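Local coordinates for probable GTP-binding protein engB (Pyrococcus horikoshii, PDB 2CXX) that binds guanine nucleotides and probably hydrolyses GTP with magnesium, as a P-loop GTPase thought to be needed for normal cell division and septation, at residues Ala95-Lys100 against Phe144-Phe149. Numbering follows the deposited sequence.
Sequences APEIIK and FLAEKF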
ATOM      1  N   ALA A  95      -1.025  -1.766  12.031  1.00 11.54           N
ATOM      2  CA  ALA A  95      -0.877  -3.038  11.322  1.00 10.94           C
ATOM      3  C   ALA A  95      -0.450  -4.235  12.112  1.00 11.31           C
ATOM      4  O   ALA A  95      -1.072  -5.284  12.005  1.00 11.74           O
ATOM      5  CB  ALA A  95       0.063  -2.857  10.107  1.00 10.84           C
ATOM      6  N   PRO A  96       0.580  -4.092  12.973  1.00 12.02           N
ATOM      7  CA  PRO A  96       0.949  -5.304  13.718  1.00 12.82           C
ATOM      8  C   PRO A  96      -0.135  -5.752  14.721  1.00 14.59           C
ATOM      9  O   PRO A  96      -0.347  -6.958  14.913  1.00 14.68           O
ATOM     10  CB  PRO A  96       2.260  -4.902  14.410  1.00 15.96           C
ATOM     11  CG  PRO A  96       2.823  -3.778  13.502  1.00 15.35           C
ATOM     12  CD  PRO A  96       1.570  -3.010  13.161  1.00 12.45           C
ATOM     13  N   GLU A  97      -0.862  -4.791  15.302  1.00 13.68           N
ATOM     14  CA  GLU A  97      -1.846  -5.156  16.296  1.00 15.34           C
ATOM     15  C   GLU A  97      -3.077  -5.706  15.609  1.00 13.14           C
ATOM     16  O   GLU A  97      -3.723  -6.595  16.131  1.00 12.81           O
ATOM     17  CB  GLU A  97      -2.161  -3.943  17.174  1.00 17.74           C
ATOM     18  CG  GLU A  97      -0.923  -3.498  17.963  1.00 21.66           C
ATOM     19  CD  GLU A  97      -0.301  -4.656  18.739  1.00 23.58           C
ATOM     20  OE1 GLU A  97      -1.007  -5.240  19.592  1.00 25.56           O
ATOM     21  OE2 GLU A  97       0.884  -5.007  18.478  1.00 25.09           O
ATOM     22  N   ILE A  98      -3.400  -5.195  14.410  1.00  8.79           N
ATOM     23  CA  ILE A  98      -4.528  -5.736  13.665  1.00 10.16           C
ATOM     24  C   ILE A  98      -4.190  -7.178  13.260  1.00 10.45           C
ATOM     25  O   ILE A  98      -5.017  -8.066  13.372  1.00 11.18           O
ATOM     26  CB  ILE A  98      -4.790  -4.883  12.409  1.00  8.54           C
ATOM     27  CG1 ILE A  98      -5.336  -3.521  12.871  1.00  9.29           C
ATOM     28  CG2 ILE A  98      -5.807  -5.535  11.448  1.00  7.47           C
ATOM     29  CD1 ILE A  98      -5.407  -2.513  11.735  1.00 10.86           C
ATOM     30  N   ILE A  99      -2.953  -7.400  12.814  1.00 10.57           N
ATOM     31  CA  ILE A  99      -2.570  -8.741  12.376  1.00 12.48           C
ATOM     32  C   ILE A  99      -2.764  -9.721  13.520  1.00 12.12           C
ATOM     33  O   ILE A  99      -3.375 -10.738  13.324  1.00 13.10           O
ATOM     34  CB  ILE A  99      -1.124  -8.767  11.873  1.00 12.46           C
ATOM     35  CG1 ILE A  99      -1.105  -8.154  10.478  1.00 11.44           C
ATOM     36  CG2 ILE A  99      -0.552 -10.232  11.806  1.00 12.40           C
ATOM     37  CD1 ILE A  99       0.346  -7.832  10.021  1.00 13.22           C
ATOM     38  N   LYS A 100      -2.332  -9.353  14.714  1.00 13.71           N
ATOM     39  CA  LYS A 100      -2.466 -10.252  15.863  1.00 16.30           C
ATOM     40  C   LYS A 100      -3.936 -10.596  16.235  1.00 16.47           C
ATOM     41  O   LYS A 100      -4.275 -11.798  16.538  1.00 15.83           O
ATOM     42  CB  LYS A 100      -1.729  -9.636  17.072  1.00 16.06           C
ATOM     43  CG  LYS A 100      -0.231  -9.294  16.851  1.00 20.23           C
ATOM     44  CD  LYS A 100       0.356  -8.612  18.059  1.00 20.74           C
ATOM     45  CE  LYS A 100       1.710  -8.019  17.721  1.00 26.76           C
ATOM     46  NZ  LYS A 100       2.272  -7.228  18.870  1.00 30.14           N
ATOM     47  N   PHE A 144       8.499  -7.591  12.427  1.00 12.16           N
ATOM     48  CA  PHE A 144       7.266  -8.354  12.598  1.00 11.72           C
ATOM     49  C   PHE A 144       6.557  -8.512  11.246  1.00 10.63           C
ATOM     50  O   PHE A 144       6.117  -9.606  10.874  1.00 11.05           O
ATOM     51  CB  PHE A 144       6.333  -7.597  13.612  1.00 13.01           C
ATOM     52  CG  PHE A 144       5.026  -8.256  13.847  1.00 14.29           C
ATOM     53  CD1 PHE A 144       4.912  -9.278  14.783  1.00 18.23           C
ATOM     54  CD2 PHE A 144       3.896  -7.863  13.130  1.00 13.89           C
ATOM     55  CE1 PHE A 144       3.696  -9.884  14.994  1.00 18.97           C
ATOM     56  CE2 PHE A 144       2.696  -8.447  13.320  1.00 14.78           C
ATOM     57  CZ  PHE A 144       2.566  -9.470  14.257  1.00 16.00           C
ATOM     58  N   LEU A 145       6.424  -7.403  10.516  1.00 11.83           N
ATOM     59  CA  LEU A 145       5.735  -7.425   9.247  1.00 11.58           C
ATOM     60  C   LEU A 145       6.496  -8.300   8.267  1.00 11.58           C
ATOM     61  O   LEU A 145       5.895  -8.996   7.469  1.00 12.05           O
ATOM     62  CB  LEU A 145       5.596  -5.983   8.691  1.00 12.07           C
ATOM     63  CG  LEU A 145       4.755  -4.972   9.492  1.00 13.15           C
ATOM     64  CD1 LEU A 145       4.646  -3.645   8.742  1.00 11.29           C
ATOM     65  CD2 LEU A 145       3.391  -5.555   9.668  1.00 12.47           C
ATOM     66  N   ALA A 146       7.823  -8.268   8.315  1.00  9.90           N
ATOM     67  CA  ALA A 146       8.594  -9.080   7.377  1.00 11.34           C
ATOM     68  C   ALA A 146       8.300 -10.562   7.617  1.00 12.41           C
ATOM     69  O   ALA A 146       8.085 -11.306   6.674  1.00 10.95           O
ATOM     70  CB  ALA A 146      10.101  -8.778   7.499  1.00 12.27           C
ATOM     71  N   GLU A 147       8.234 -10.982   8.884  1.00 13.35           N
ATOM     72  CA  GLU A 147       7.939 -12.374   9.185  1.00 14.34           C
ATOM     73  C   GLU A 147       6.493 -12.733   8.730  1.00 14.23           C
ATOM     74  O   GLU A 147       6.279 -13.785   8.143  1.00 14.30           O
ATOM     75  CB  GLU A 147       8.130 -12.569  10.707  1.00 17.89           C
ATOM     76  CG  GLU A 147       8.314 -14.000  11.207  1.00 24.13           C
ATOM     77  CD  GLU A 147       7.046 -14.754  11.349  1.00 26.20           C
ATOM     78  OE1 GLU A 147       6.040 -14.142  11.722  1.00 27.57           O
ATOM     79  OE2 GLU A 147       7.046 -15.989  11.110  1.00 28.39           O
ATOM     80  N   LYS A 148       5.518 -11.842   8.959  1.00 13.25           N
ATOM     81  CA  LYS A 148       4.133 -12.157   8.586  1.00 12.85           C
ATOM     82  C   LYS A 148       3.893 -12.143   7.070  1.00 11.43           C
ATOM     83  O   LYS A 148       3.053 -12.902   6.554  1.00 11.59           O
ATOM     84  CB  LYS A 148       3.167 -11.161   9.266  1.00 12.49           C
ATOM     85  CG  LYS A 148       3.129 -11.296  10.805  1.00 15.41           C
ATOM     86  CD  LYS A 148       2.527 -12.616  11.199  1.00 14.75           C
ATOM     87  CE  LYS A 148       2.750 -12.910  12.676  1.00 18.74           C
ATOM     88  NZ  LYS A 148       2.289 -14.296  13.041  1.00 18.72           N
ATOM     89  N   PHE A 149       4.626 -11.281   6.369  1.00 13.47           N
ATOM     90  CA  PHE A 149       4.489 -11.150   4.901  1.00 11.80           C
ATOM     91  C   PHE A 149       5.387 -12.170   4.139  1.00 11.74           C
ATOM     92  O   PHE A 149       5.361 -12.214   2.924  1.00 12.44           O
ATOM     93  CB  PHE A 149       4.948  -9.767   4.456  1.00 10.42           C
ATOM     94  CG  PHE A 149       3.977  -8.636   4.747  1.00 10.72           C
ATOM     95  CD1 PHE A 149       2.892  -8.797   5.637  1.00 11.87           C
ATOM     96  CD2 PHE A 149       4.222  -7.354   4.180  1.00 11.02           C
ATOM     97  CE1 PHE A 149       2.088  -7.720   5.955  1.00  8.20           C
ATOM     98  CE2 PHE A 149       3.414  -6.256   4.511  1.00 11.07           C
ATOM     99  CZ  PHE A 149       2.348  -6.434   5.400  1.00 10.30           C
TER
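Start with Phe-144, which with Ile-99 carries the largest share of the covered surface. Its chi1 is t (179°), which swings the ring off helix 138-149 onto the surface of helix 94-104. There it lies against Pro-96, with Phe-144 CD2 3.6 Å from Pro-96 CB, and against Ile-99, whose CG2 is 4.0 Å from Phe-144 CE2. Lys-100 runs past the same ring: its CG sits 3.8 Å from Phe-144 CZ, and the chain, m at chi1 and extended beyond, carries NZ to OE2 of Glu-97 at 2.6 Å, a salt bridge within one turn of helix. Lys-100 NZ is 5.3 Å from the centroid of the Phe-144 ring, a long distance and at most a weak cation-pi attraction.

These helices belong to the P-loop GTPase fold, following strands 85-91 and 125-130 of its central sheet; the axes of the two short segments come within 10.7 Å at an angle of 42°, so it is mainly side chains, with no hydrogen bond across, that make the join. The contact lies away from the nucleotide, the Ala-95 side chain being about 12 Å from the bound GDP.

Deeper in, Ile-99 adopts the mt rotamer and sends CD1 to within 3.8 Å of Leu-145 CD2. Leu-145, also mt, brings the same methyl, CD2, to 4.3 Å from Ala-95 CB, while Val-90 and Phe-160 of the sheet pack on the same leucine. Phe-149 approaches Ile-99 more loosely, Phe-149 CE1 to Ile-99 CD1 at 4.4 Å, and meets Tyr-115 of helix 110-120. Lys-148 folds m, m before straightening; its CD rests 3.9 Å from Ile-99 CG2, and its NZ forms a salt bridge with Glu-103, farther along helix 94-104.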